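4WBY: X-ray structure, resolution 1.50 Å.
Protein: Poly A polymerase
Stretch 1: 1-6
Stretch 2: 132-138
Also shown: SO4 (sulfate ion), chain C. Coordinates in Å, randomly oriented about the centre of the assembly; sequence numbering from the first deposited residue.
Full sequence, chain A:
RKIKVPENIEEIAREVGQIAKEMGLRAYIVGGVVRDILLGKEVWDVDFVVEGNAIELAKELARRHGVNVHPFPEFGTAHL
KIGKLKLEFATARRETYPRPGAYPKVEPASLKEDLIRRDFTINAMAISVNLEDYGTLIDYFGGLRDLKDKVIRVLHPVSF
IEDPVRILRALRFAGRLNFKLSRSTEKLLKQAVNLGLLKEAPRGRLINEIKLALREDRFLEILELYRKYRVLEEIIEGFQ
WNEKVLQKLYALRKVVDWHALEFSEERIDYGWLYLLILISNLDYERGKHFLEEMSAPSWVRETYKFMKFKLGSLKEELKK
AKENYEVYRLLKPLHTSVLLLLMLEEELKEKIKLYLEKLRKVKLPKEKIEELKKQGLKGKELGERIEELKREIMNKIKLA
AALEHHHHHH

Stretch 1 (1-6) RKIKVP
Stretch 2, residues 132-138: EDYGTLI

The extended N-terminal segment docks antiparallel through a single beta bridge, Lys 2 opposite Thr 136, CA atoms 4.2 Å apart. Two nearly straight hydrogen bonds frame it: Leu 137 N to Arg 1 O, 2.8 Å, and Ile 3 N to Gly 135 O, 2.9 Å. A water extends the pairing, accepting from Arg 1 N and donating to Leu 137 O, each 2.7 Å.

A type II turn from Asp 133 to Thr 136 presents this edge. Thr 136, chi1 m, secures it on Asp 133 O, N at 3.1 Å and OG1 at 2.7 Å. Gly 135 is buried at phi/psi 88/0: a CB would lie 2.7 Å from Ile 3 O and jam against the preceding carbonyl.

Lys 2 runs extended (m, t, t, t), its CE 3.5 Å from Thr 136 OG1; a water bridges NZ and Tyr 134 O. Tyr 134 starts away, but (t, chi2 -94°) its ring returns to Val 5 (t), CZ 3.8 Å from CG2. Leu 137 (t, p) points toward the segment, CB 3.7 Å from Arg 1 O. Ile 3 (chi1 27°, between wells; chi2 p) puts CD1 3.3 Å from Gly 135 O. Arg 1 leaves sideways and (m, t, t, chi4 -79°) hydrogen-bonds a sulfate: NE to O4 2.7 Å, NH2 to O2 2.9 Å. Together the stretches bury 412 Å².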

# COMPACT_ATOMS: atom_id res chain seq x y z
N ARG A 1 -26.55 1.96 17.82
CA ARG A 1 -25.66 0.90 18.29
C ARG A 1 -24.44 1.50 18.96
O ARG A 1 -24.01 2.60 18.61
CB ARG A 1 -25.22 -0.01 17.13
CG ARG A 1 -26.35 -0.60 16.31
CD ARG A 1 -25.83 -1.58 15.28
NE ARG A 1 -26.89 -2.01 14.38
CZ ARG A 1 -27.80 -2.92 14.70
NH1 ARG A 1 -27.74 -3.51 15.89
NH2 ARG A 1 -28.76 -3.25 13.83
N LYS A 2 -23.88 0.77 19.92
CA LYS A 2 -22.64 1.19 20.56
C LYS A 2 -21.55 0.13 20.44
O LYS A 2 -21.82 -1.06 20.40
CB LYS A 2 -22.87 1.51 22.04
CG LYS A 2 -23.73 2.74 22.27
CD LYS A 2 -23.81 3.09 23.74
CE LYS A 2 -24.52 4.41 23.96
NZ LYS A 2 -24.75 4.68 25.40
N ILE A 3 -20.31 0.58 20.40
CA ILE A 3 -19.21 -0.35 20.57
C ILE A 3 -18.36 0.05 21.76
O ILE A 3 -18.43 1.19 22.21
CB ILE A 3 -18.31 -0.45 19.32
CG1 ILE A 3 -18.35 0.84 18.51
CG2 ILE A 3 -18.71 -1.63 18.46
CD1 ILE A 3 -17.59 1.95 19.16
N LYS A 4 -17.57 -0.89 22.26
CA LYS A 4 -16.54 -0.52 23.21
C LYS A 4 -15.34 -0.01 22.43
O LYS A 4 -14.96 -0.57 21.40
CB LYS A 4 -16.15 -1.71 24.10
CG LYS A 4 -17.30 -2.25 24.94
CD LYS A 4 -17.85 -1.21 25.90
CE LYS A 4 -19.07 -1.74 26.64
NZ LYS A 4 -18.79 -3.04 27.31
N VAL A 5 -14.77 1.08 22.92
CA VAL A 5 -13.57 1.63 22.32
C VAL A 5 -12.41 0.70 22.67
O VAL A 5 -12.32 0.21 23.80
CB VAL A 5 -13.34 3.07 22.83
CG1 VAL A 5 -12.04 3.64 22.31
CG2 VAL A 5 -14.52 3.96 22.46
N PRO A 6 -11.52 0.41 21.70
CA PRO A 6 -10.38 -0.46 22.01
C PRO A 6 -9.60 0.02 23.22
O PRO A 6 -9.46 1.22 23.43
CB PRO A 6 -9.53 -0.37 20.74
CG PRO A 6 -10.54 -0.16 19.66
CD PRO A 6 -11.58 0.74 20.26
N GLU A 132 -22.27 12.22 26.53
CA GLU A 132 -23.63 11.73 26.74
C GLU A 132 -23.96 10.49 25.92
O GLU A 132 -24.96 9.82 26.19
CB GLU A 132 -24.64 12.83 26.45
CG GLU A 132 -25.14 12.89 25.02
CD GLU A 132 -24.15 13.54 24.07
OE1 GLU A 132 -23.11 14.07 24.54
OE2 GLU A 132 -24.41 13.51 22.85
N ASP A 133 -23.13 10.17 24.93
CA ASP A 133 -23.41 9.01 24.06
C ASP A 133 -22.11 8.29 23.69
O ASP A 133 -21.95 7.82 22.57
CB ASP A 133 -24.16 9.44 22.80
CG ASP A 133 -23.31 10.28 21.86
OD1 ASP A 133 -22.31 10.87 22.33
OD2 ASP A 133 -23.63 10.33 20.66
N TYR A 134 -21.21 8.20 24.65
CA TYR A 134 -19.89 7.64 24.41
C TYR A 134 -19.93 6.24 23.81
O TYR A 134 -20.62 5.35 24.33
CB TYR A 134 -19.10 7.62 25.71
CG TYR A 134 -17.67 7.18 25.56
CD1 TYR A 134 -17.31 5.85 25.73
CD2 TYR A 134 -16.67 8.09 25.23
CE1 TYR A 134 -16.00 5.44 25.61
CE2 TYR A 134 -15.36 7.70 25.11
CZ TYR A 134 -15.02 6.37 25.30
OH TYR A 134 -13.71 5.98 25.18
N GLY A 135 -19.20 6.05 22.71
CA GLY A 135 -19.11 4.77 22.04
C GLY A 135 -20.20 4.52 21.00
O GLY A 135 -20.20 3.48 20.36
N THR A 136 -21.11 5.47 20.81
CA THR A 136 -22.16 5.32 19.80
C THR A 136 -21.56 5.26 18.39
O THR A 136 -20.77 6.12 18.00
CB THR A 136 -23.18 6.45 19.87
OG1 THR A 136 -23.82 6.43 21.15
CG2 THR A 136 -24.24 6.31 18.79
N LEU A 137 -21.96 4.24 17.63
CA LEU A 137 -21.57 4.13 16.23
C LEU A 137 -22.52 4.99 15.41
O LEU A 137 -23.72 4.74 15.37
CB LEU A 137 -21.59 2.68 15.76
CG LEU A 137 -21.21 2.44 14.29
CD1 LEU A 137 -19.76 2.79 14.02
CD2 LEU A 137 -21.48 0.99 13.95
N ILE A 138 -21.96 6.01 14.77
CA ILE A 138 -22.72 6.92 13.94
C ILE A 138 -22.57 6.46 12.50
O ILE A 138 -21.49 6.51 11.93
CB ILE A 138 -22.24 8.37 14.12
CG1 ILE A 138 -22.42 8.79 15.58
CG2 ILE A 138 -22.99 9.31 13.18
CD1 ILE A 138 -21.66 10.03 15.95
S SO4 C . -28.01 -1.04 10.85
O1 SO4 C . -27.52 -1.46 9.54
O2 SO4 C . -29.07 -1.95 11.29
O3 SO4 C . -28.53 0.32 10.74
O4 SO4 C . -26.90 -1.07 11.81
O HOH W 1 -26.22 4.25 16.38
O HOH W 2 -22.28 5.06 26.34
O HOH W 3 -19.96 2.57 24.88